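Long-range contact in Afp3 (Serratia entomophila, PDB 6RBN), which probably forms, together with Afp2, the contractile sheath around the inner tube of the anti-feeding prophage, a phage-tail-like injection particle: residues D[177-191]-D[197-209]. Numbering follows the deposited sequence.
Sequences LDQHKGYFLLADSVN and AVGGSAQVAVYYP
Leu185 to Asp188 pair in register with Val204 to Tyr207 as two short parallel strands, their axes 4.5 Å apart at closest approach and 30° from alignment. Hydrogen bonding alternates between the strands: Leu185 N donates to Gln203 O (2.7 Å), and Ala205 N returns a straighter bond to Leu185 O (3.0 Å, 166° at the hydrogen). Further along, Tyr207 N donates to Ala187 O, while the bonds from Ala187 N to Ala205 O and Ser189 N to Tyr207 O are weak. Beside the N-terminal end of the pair, Gln203, bent at chi2, turns its amide back so that NE2 approaches Tyr183 O, modelled implausibly close, which leaves the length of that bond doubtful; NE2 also has a weak bond to Asp354.

On one face of the sheet, Leu177 CD1 touches both Val204 CG2 (3.8 Å) and Val198 CG1, crossing each valine at about a right angle. Leu185 CD2 approaches Val198 CG2 at 3.8 Å, and Ala187 CB extends this apolar layer toward Val204 and Val206; Tyr170 of helix 163-172 touches Leu185 and Ala187.

The other face is more aromatic. The Phe184 side chain turns away from its own amide nitrogen (chi1 -168°), which lays one ring face over Gln203 O and brings CE2 3.7 Å from Ala205 CB. Leu186 CD2 meets the Tyr207 ring at its edge (3.7 Å to CE2), and helices 271-284 and 347-364 pack against this side.

Tyr207 OH bonds to Tyr278 OH, and Asp188 OD1 to Ser271 OG, so polar groups at this face are tied to helix 271-284. The chemistry thus implies a parallel strand pair held by the Leu185, Ala205 and Tyr207 amide bonds together with apolar packing on both faces, while backbone bonds to Leu156 and Gln338 tie it to neighbouring parts of the chain.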
ATOM      1  N   LEU D 177     -14.195 -35.539  60.691  1.00 88.62           N
ATOM      2  CA  LEU D 177     -14.208 -36.073  59.337  1.00 88.62           C
ATOM      3  C   LEU D 177     -15.478 -35.729  58.575  1.00 88.62           C
ATOM      4  O   LEU D 177     -15.442 -35.654  57.344  1.00 88.62           O
ATOM      5  CB  LEU D 177     -14.028 -37.590  59.371  1.00 88.62           C
ATOM      6  CG  LEU D 177     -12.669 -38.074  59.869  1.00 88.62           C
ATOM      7  CD1 LEU D 177     -12.656 -39.582  59.989  1.00 88.62           C
ATOM      8  CD2 LEU D 177     -11.565 -37.599  58.949  1.00 88.62           C
ATOM      9  N   ASP D 178     -16.594 -35.525  59.270  1.00 91.54           N
ATOM     10  CA  ASP D 178     -17.856 -35.186  58.625  1.00 91.54           C
ATOM     11  C   ASP D 178     -18.163 -33.694  58.667  1.00 91.54           C
ATOM     12  O   ASP D 178     -19.337 -33.313  58.638  1.00 91.54           O
ATOM     13  CB  ASP D 178     -18.998 -35.988  59.253  1.00 91.54           C
ATOM     14  CG  ASP D 178     -19.077 -35.825  60.760  1.00 91.54           C
ATOM     15  OD1 ASP D 178     -18.188 -35.181  61.348  1.00 91.54           O
ATOM     16  OD2 ASP D 178     -20.037 -36.349  61.363  1.00 91.54           O
ATOM     17  N   GLN D 179     -17.138 -32.845  58.737  1.00 89.73           N
ATOM     18  CA  GLN D 179     -17.318 -31.403  58.820  1.00 89.73           C
ATOM     19  C   GLN D 179     -16.847 -30.683  57.561  1.00 89.73           C
ATOM     20  O   GLN D 179     -16.550 -29.484  57.620  1.00 89.73           O
ATOM     21  CB  GLN D 179     -16.597 -30.854  60.049  1.00 89.73           C
ATOM     22  CG  GLN D 179     -17.214 -31.301  61.357  1.00 89.73           C
ATOM     23  CD  GLN D 179     -16.462 -30.786  62.561  1.00 89.73           C
ATOM     24  OE1 GLN D 179     -15.416 -30.156  62.432  1.00 89.73           O
ATOM     25  NE2 GLN D 179     -16.994 -31.046  63.748  1.00 89.73           N
ATOM     26  N   HIS D 180     -16.753 -31.408  56.438  1.00 87.30           N
ATOM     27  CA  HIS D 180     -16.450 -30.873  55.103  1.00 87.30           C
ATOM     28  C   HIS D 180     -15.089 -30.182  55.037  1.00 87.30           C
ATOM     29  O   HIS D 180     -14.876 -29.288  54.216  1.00 87.30           O
ATOM     30  CB  HIS D 180     -17.548 -29.925  54.608  1.00 87.30           C
ATOM     31  CG  HIS D 180     -18.883 -30.580  54.441  1.00 87.30           C
ATOM     32  ND1 HIS D 180     -19.170 -31.423  53.390  1.00 87.30           N
ATOM     33  CD2 HIS D 180     -20.010 -30.511  55.187  1.00 87.30           C
ATOM     34  CE1 HIS D 180     -20.416 -31.847  53.498  1.00 87.30           C
ATOM     35  NE2 HIS D 180     -20.948 -31.308  54.581  1.00 87.30           N
ATOM     36  N   LYS D 181     -14.156 -30.589  55.893  1.00 85.94           N
ATOM     37  CA  LYS D 181     -12.841 -29.969  55.942  1.00 85.94           C
ATOM     38  C   LYS D 181     -11.826 -30.659  55.047  1.00 85.94           C
ATOM     39  O   LYS D 181     -10.710 -30.151  54.897  1.00 85.94           O
ATOM     40  CB  LYS D 181     -12.326 -29.955  57.380  1.00 85.94           C
ATOM     41  CG  LYS D 181     -13.116 -29.053  58.299  1.00 85.94           C
ATOM     42  CD  LYS D 181     -12.579 -29.112  59.711  1.00 85.94           C
ATOM     43  CE  LYS D 181     -13.399 -28.245  60.639  1.00 85.94           C
ATOM     44  NZ  LYS D 181     -12.929 -28.350  62.043  1.00 85.94           N
ATOM     45  N   GLY D 182     -12.177 -31.796  54.461  1.00 84.19           N
ATOM     46  CA  GLY D 182     -11.326 -32.446  53.492  1.00 84.19           C
ATOM     47  C   GLY D 182     -10.287 -33.385  54.052  1.00 84.19           C
ATOM     48  O   GLY D 182      -9.354 -33.743  53.326  1.00 84.19           O
ATOM     49  N   TYR D 183     -10.407 -33.796  55.310  1.00 82.39           N
ATOM     50  CA  TYR D 183      -9.443 -34.737  55.851  1.00 82.39           C
ATOM     51  C   TYR D 183      -9.772 -36.148  55.386  1.00 82.39           C
ATOM     52  O   TYR D 183     -10.881 -36.438  54.935  1.00 82.39           O
ATOM     53  CB  TYR D 183      -9.417 -34.693  57.377  1.00 82.39           C
ATOM     54  CG  TYR D 183      -9.061 -33.344  57.936  1.00 82.39           C
ATOM     55  CD1 TYR D 183      -7.796 -32.813  57.752  1.00 82.39           C
ATOM     56  CD2 TYR D 183      -9.971 -32.627  58.695  1.00 82.39           C
ATOM     57  CE1 TYR D 183      -7.462 -31.580  58.267  1.00 82.39           C
ATOM     58  CE2 TYR D 183      -9.642 -31.399  59.223  1.00 82.39           C
ATOM     59  CZ  TYR D 183      -8.389 -30.881  59.003  1.00 82.39           C
ATOM     60  OH  TYR D 183      -8.057 -29.655  59.525  1.00 82.39           O
ATOM     61  N   PHE D 184      -8.790 -37.035  55.505  1.00 76.28           N
ATOM     62  CA  PHE D 184      -8.967 -38.415  55.067  1.00 76.28           C
ATOM     63  C   PHE D 184      -8.189 -39.302  56.026  1.00 76.28           C
ATOM     64  O   PHE D 184      -6.959 -39.243  56.063  1.00 76.28           O
ATOM     65  CB  PHE D 184      -8.490 -38.595  53.630  1.00 76.28           C
ATOM     66  CG  PHE D 184      -8.897 -39.898  53.015  1.00 76.28           C
ATOM     67  CD1 PHE D 184     -10.184 -40.076  52.543  1.00 76.28           C
ATOM     68  CD2 PHE D 184      -7.995 -40.938  52.899  1.00 76.28           C
ATOM     69  CE1 PHE D 184     -10.569 -41.266  51.967  1.00 76.28           C
ATOM     70  CE2 PHE D 184      -8.374 -42.134  52.326  1.00 76.28           C
ATOM     71  CZ  PHE D 184      -9.665 -42.295  51.860  1.00 76.28           C
ATOM     72  N   LEU D 185      -8.901 -40.112  56.801  1.00 77.45           N
ATOM     73  CA  LEU D 185      -8.282 -40.971  57.800  1.00 77.45           C
ATOM     74  C   LEU D 185      -7.819 -42.276  57.173  1.00 77.45           C
ATOM     75  O   LEU D 185      -8.535 -42.882  56.370  1.00 77.45           O
ATOM     76  CB  LEU D 185      -9.267 -41.254  58.933  1.00 77.45           C
ATOM     77  CG  LEU D 185      -8.827 -42.151  60.090  1.00 77.45           C
ATOM     78  CD1 LEU D 185      -7.667 -41.551  60.835  1.00 77.45           C
ATOM     79  CD2 LEU D 185      -9.986 -42.381  61.027  1.00 77.45           C
ATOM     80  N   LEU D 186      -6.618 -42.706  57.539  1.00 76.63           N
ATOM     81  CA  LEU D 186      -6.075 -43.995  57.122  1.00 76.63           C
ATOM     82  C   LEU D 186      -6.012 -44.888  58.357  1.00 76.63           C
ATOM     83  O   LEU D 186      -5.003 -44.934  59.061  1.00 76.63           O
ATOM     84  CB  LEU D 186      -4.708 -43.842  56.479  1.00 76.63           C
ATOM     85  CG  LEU D 186      -4.665 -43.085  55.158  1.00 76.63           C
ATOM     86  CD1 LEU D 186      -3.239 -42.934  54.679  1.00 76.63           C
ATOM     87  CD2 LEU D 186      -5.504 -43.808  54.137  1.00 76.63           C
ATOM     88  N   ALA D 187      -7.100 -45.603  58.611  1.00 79.45           N
ATOM     89  CA  ALA D 187      -7.188 -46.472  59.770  1.00 79.45           C
ATOM     90  C   ALA D 187      -6.550 -47.823  59.471  1.00 79.45           C
ATOM     91  O   ALA D 187      -6.170 -48.127  58.340  1.00 79.45           O
ATOM     92  CB  ALA D 187      -8.643 -46.647  60.198  1.00 79.45           C
ATOM     93  N   ASP D 188      -6.437 -48.640  60.513  1.00 86.14           N
ATOM     94  CA  ASP D 188      -5.797 -49.943  60.415  1.00 86.14           C
ATOM     95  C   ASP D 188      -6.658 -50.979  61.112  1.00 86.14           C
ATOM     96  O   ASP D 188      -7.045 -50.790  62.267  1.00 86.14           O
ATOM     97  CB  ASP D 188      -4.409 -49.917  61.047  1.00 86.14           C
ATOM     98  CG  ASP D 188      -3.436 -49.100  60.256  1.00 86.14           C
ATOM     99  OD1 ASP D 188      -3.520 -49.110  59.013  1.00 86.14           O
ATOM    100  OD2 ASP D 188      -2.608 -48.399  60.869  1.00 86.14           O
ATOM    101  N   SER D 189      -6.945 -52.068  60.415  1.00 88.75           N
ATOM    102  CA  SER D 189      -7.723 -53.130  61.019  1.00 88.75           C
ATOM    103  C   SER D 189      -6.865 -53.909  62.007  1.00 88.75           C
ATOM    104  O   SER D 189      -5.632 -53.886  61.959  1.00 88.75           O
ATOM    105  CB  SER D 189      -8.278 -54.063  59.947  1.00 88.75           C
ATOM    106  OG  SER D 189      -9.055 -55.086  60.535  1.00 88.75           O
ATOM    107  N   VAL D 190      -7.533 -54.599  62.921  1.00 91.98           N
ATOM    108  CA  VAL D 190      -6.861 -55.376  63.953  1.00 91.98           C
ATOM    109  C   VAL D 190      -6.899 -56.862  63.638  1.00 91.98           C
ATOM    110  O   VAL D 190      -5.869 -57.536  63.656  1.00 91.98           O
ATOM    111  CB  VAL D 190      -7.488 -55.076  65.330  1.00 91.98           C
ATOM    112  CG1 VAL D 190      -6.770 -55.849  66.418  1.00 91.98           C
ATOM    113  CG2 VAL D 190      -7.461 -53.590  65.596  1.00 91.98           C
ATOM    114  N   ASN D 191      -8.087 -57.391  63.342  1.00 93.44           N
ATOM    115  CA  ASN D 191      -8.214 -58.790  62.956  1.00 93.44           C
ATOM    116  C   ASN D 191      -9.121 -58.977  61.744  1.00 93.44           C
ATOM    117  O   ASN D 191      -9.576 -60.097  61.490  1.00 93.44           O
ATOM    118  CB  ASN D 191      -8.703 -59.635  64.141  1.00 93.44           C
ATOM    119  CG  ASN D 191      -9.991 -59.109  64.758  1.00 93.44           C
ATOM    120  OD1 ASN D 191     -10.578 -58.140  64.285  1.00 93.44           O
ATOM    121  ND2 ASN D 191     -10.432 -59.757  65.830  1.00 93.44           N
ATOM    122  N   ALA D 197     -14.718 -46.915  65.535  1.00 93.93           N
ATOM    123  CA  ALA D 197     -14.839 -45.493  65.829  1.00 93.93           C
ATOM    124  C   ALA D 197     -15.219 -44.731  64.573  1.00 93.93           C
ATOM    125  O   ALA D 197     -15.861 -43.678  64.641  1.00 93.93           O
ATOM    126  CB  ALA D 197     -13.533 -44.962  66.415  1.00 93.93           C
ATOM    127  N   VAL D 198     -14.828 -45.258  63.419  1.00 90.53           N
ATOM    128  CA  VAL D 198     -15.181 -44.702  62.122  1.00 90.53           C
ATOM    129  C   VAL D 198     -15.831 -45.790  61.270  1.00 90.53           C
ATOM    130  O   VAL D 198     -15.161 -46.537  60.546  1.00 90.53           O
ATOM    131  CB  VAL D 198     -13.943 -44.066  61.463  1.00 90.53           C
ATOM    132  CG1 VAL D 198     -13.703 -42.694  62.056  1.00 90.53           C
ATOM    133  CG2 VAL D 198     -12.694 -44.903  61.742  1.00 90.53           C
ATOM    134  N   GLY D 199     -17.158 -45.880  61.350  1.00 89.95           N
ATOM    135  CA  GLY D 199     -17.836 -47.046  60.808  1.00 89.95           C
ATOM    136  C   GLY D 199     -18.010 -46.994  59.303  1.00 89.95           C
ATOM    137  O   GLY D 199     -17.432 -47.800  58.573  1.00 89.95           O
ATOM    138  N   GLY D 200     -18.804 -46.044  58.819  1.00 84.70           N
ATOM    139  CA  GLY D 200     -19.163 -46.037  57.418  1.00 84.70           C
ATOM    140  C   GLY D 200     -19.058 -44.687  56.750  1.00 84.70           C
ATOM    141  O   GLY D 200     -19.821 -44.385  55.829  1.00 84.70           O
ATOM    142  N   SER D 201     -18.128 -43.857  57.206  1.00 83.25           N
ATOM    143  CA  SER D 201     -17.917 -42.567  56.574  1.00 83.25           C
ATOM    144  C   SER D 201     -17.017 -42.719  55.358  1.00 83.25           C
ATOM    145  O   SER D 201     -16.128 -43.571  55.321  1.00 83.25           O
ATOM    146  CB  SER D 201     -17.296 -41.577  57.558  1.00 83.25           C
ATOM    147  OG  SER D 201     -15.988 -41.978  57.910  1.00 83.25           O
ATOM    148  N   ALA D 202     -17.233 -41.862  54.368  1.00 79.30           N
ATOM    149  CA  ALA D 202     -16.483 -41.936  53.123  1.00 79.30           C
ATOM    150  C   ALA D 202     -15.079 -41.361  53.226  1.00 79.30           C
ATOM    151  O   ALA D 202     -14.352 -41.375  52.233  1.00 79.30           O
ATOM    152  CB  ALA D 202     -17.242 -41.216  52.008  1.00 79.30           C
ATOM    153  N   GLN D 203     -14.675 -40.871  54.393  1.00 78.01           N
ATOM    154  CA  GLN D 203     -13.376 -40.246  54.574  1.00 78.01           C
ATOM    155  C   GLN D 203     -12.343 -41.197  55.159  1.00 78.01           C
ATOM    156  O   GLN D 203     -11.273 -40.750  55.575  1.00 78.01           O
ATOM    157  CB  GLN D 203     -13.509 -39.028  55.487  1.00 78.01           C
ATOM    158  CG  GLN D 203     -14.467 -37.957  55.007  1.00 78.01           C
ATOM    159  CD  GLN D 203     -14.062 -37.347  53.689  1.00 78.01           C
ATOM    160  OE1 GLN D 203     -14.747 -37.511  52.686  1.00 78.01           O
ATOM    161  NE2 GLN D 203     -12.940 -36.646  53.681  1.00 78.01           N
ATOM    162  N   VAL D 204     -12.640 -42.494  55.224  1.00 77.90           N
ATOM    163  CA  VAL D 204     -11.824 -43.455  55.956  1.00 77.90           C
ATOM    164  C   VAL D 204     -11.447 -44.598  55.026  1.00 77.90           C
ATOM    165  O   VAL D 204     -12.306 -45.147  54.330  1.00 77.90           O
ATOM    166  CB  VAL D 204     -12.562 -43.985  57.204  1.00 77.90           C
ATOM    167  CG1 VAL D 204     -11.771 -45.077  57.896  1.00 77.90           C
ATOM    168  CG2 VAL D 204     -12.807 -42.863  58.173  1.00 77.90           C
ATOM    169  N   ALA D 205     -10.160 -44.944  55.005  1.00 75.91           N
ATOM    170  CA  ALA D 205      -9.655 -46.115  54.302  1.00 75.91           C
ATOM    171  C   ALA D 205      -8.883 -46.976  55.289  1.00 75.91           C
ATOM    172  O   ALA D 205      -7.858 -46.542  55.824  1.00 75.91           O
ATOM    173  CB  ALA D 205      -8.761 -45.708  53.133  1.00 75.91           C
ATOM    174  N   VAL D 206      -9.368 -48.187  55.524  1.00 77.67           N
ATOM    175  CA  VAL D 206      -8.758 -49.127  56.459  1.00 77.67           C
ATOM    176  C   VAL D 206      -7.770 -49.985  55.680  1.00 77.67           C
ATOM    177  O   VAL D 206      -7.956 -50.223  54.488  1.00 77.67           O
ATOM    178  CB  VAL D 206      -9.863 -49.957  57.150  1.00 77.67           C
ATOM    179  CG1 VAL D 206      -9.316 -50.902  58.205  1.00 77.67           C
ATOM    180  CG2 VAL D 206     -10.910 -49.038  57.750  1.00 77.67           C
ATOM    181  N   TYR D 207      -6.676 -50.400  56.325  1.00 75.72           N
ATOM    182  CA  TYR D 207      -5.665 -51.259  55.704  1.00 75.72           C
ATOM    183  C   TYR D 207      -5.274 -52.334  56.708  1.00 75.72           C
ATOM    184  O   TYR D 207      -4.710 -52.023  57.760  1.00 75.72           O
ATOM    185  CB  TYR D 207      -4.450 -50.447  55.259  1.00 75.72           C
ATOM    186  CG  TYR D 207      -4.742 -49.547  54.086  1.00 75.72           C
ATOM    187  CD1 TYR D 207      -4.650 -50.018  52.783  1.00 75.72           C
ATOM    188  CD2 TYR D 207      -5.149 -48.235  54.277  1.00 75.72           C
ATOM    189  CE1 TYR D 207      -4.928 -49.200  51.710  1.00 75.72           C
ATOM    190  CE2 TYR D 207      -5.436 -47.414  53.209  1.00 75.72           C
ATOM    191  CZ  TYR D 207      -5.326 -47.903  51.927  1.00 75.72           C
ATOM    192  OH  TYR D 207      -5.605 -47.086  50.861  1.00 75.72           O
ATOM    193  N   TYR D 208      -5.567 -53.597  56.389  1.00 84.16           N
ATOM    194  CA  TYR D 208      -5.534 -54.638  57.413  1.00 84.16           C
ATOM    195  C   TYR D 208      -4.155 -55.150  57.845  1.00 84.16           C
ATOM    196  O   TYR D 208      -3.861 -55.044  59.044  1.00 84.16           O
ATOM    197  CB  TYR D 208      -6.435 -55.811  57.000  1.00 84.16           C
ATOM    198  CG  TYR D 208      -6.215 -57.072  57.806  1.00 84.16           C
ATOM    199  CD1 TYR D 208      -6.559 -57.144  59.145  1.00 84.16           C
ATOM    200  CD2 TYR D 208      -5.685 -58.203  57.208  1.00 84.16           C
ATOM    201  CE1 TYR D 208      -6.347 -58.296  59.871  1.00 84.16           C
ATOM    202  CE2 TYR D 208      -5.481 -59.361  57.924  1.00 84.16           C
ATOM    203  CZ  TYR D 208      -5.818 -59.404  59.254  1.00 84.16           C
ATOM    204  OH  TYR D 208      -5.619 -60.560  59.972  1.00 84.16           O
ATOM    205  N   PRO D 209      -3.293 -55.717  56.987  1.00 81.57           N
ATOM    206  CA  PRO D 209      -2.182 -56.513  57.533  1.00 81.57           C
ATOM    207  C   PRO D 209      -1.066 -55.645  58.096  1.00 81.57           C
ATOM    208  O   PRO D 209      -0.616 -54.689  57.464  1.00 81.57           O
ATOM    209  CB  PRO D 209      -1.684 -57.310  56.319  1.00 81.57           C
ATOM    210  CG  PRO D 209      -2.725 -57.142  55.273  1.00 81.57           C
ATOM    211  CD  PRO D 209      -3.245 -55.767  55.514  1.00 81.57           C
TER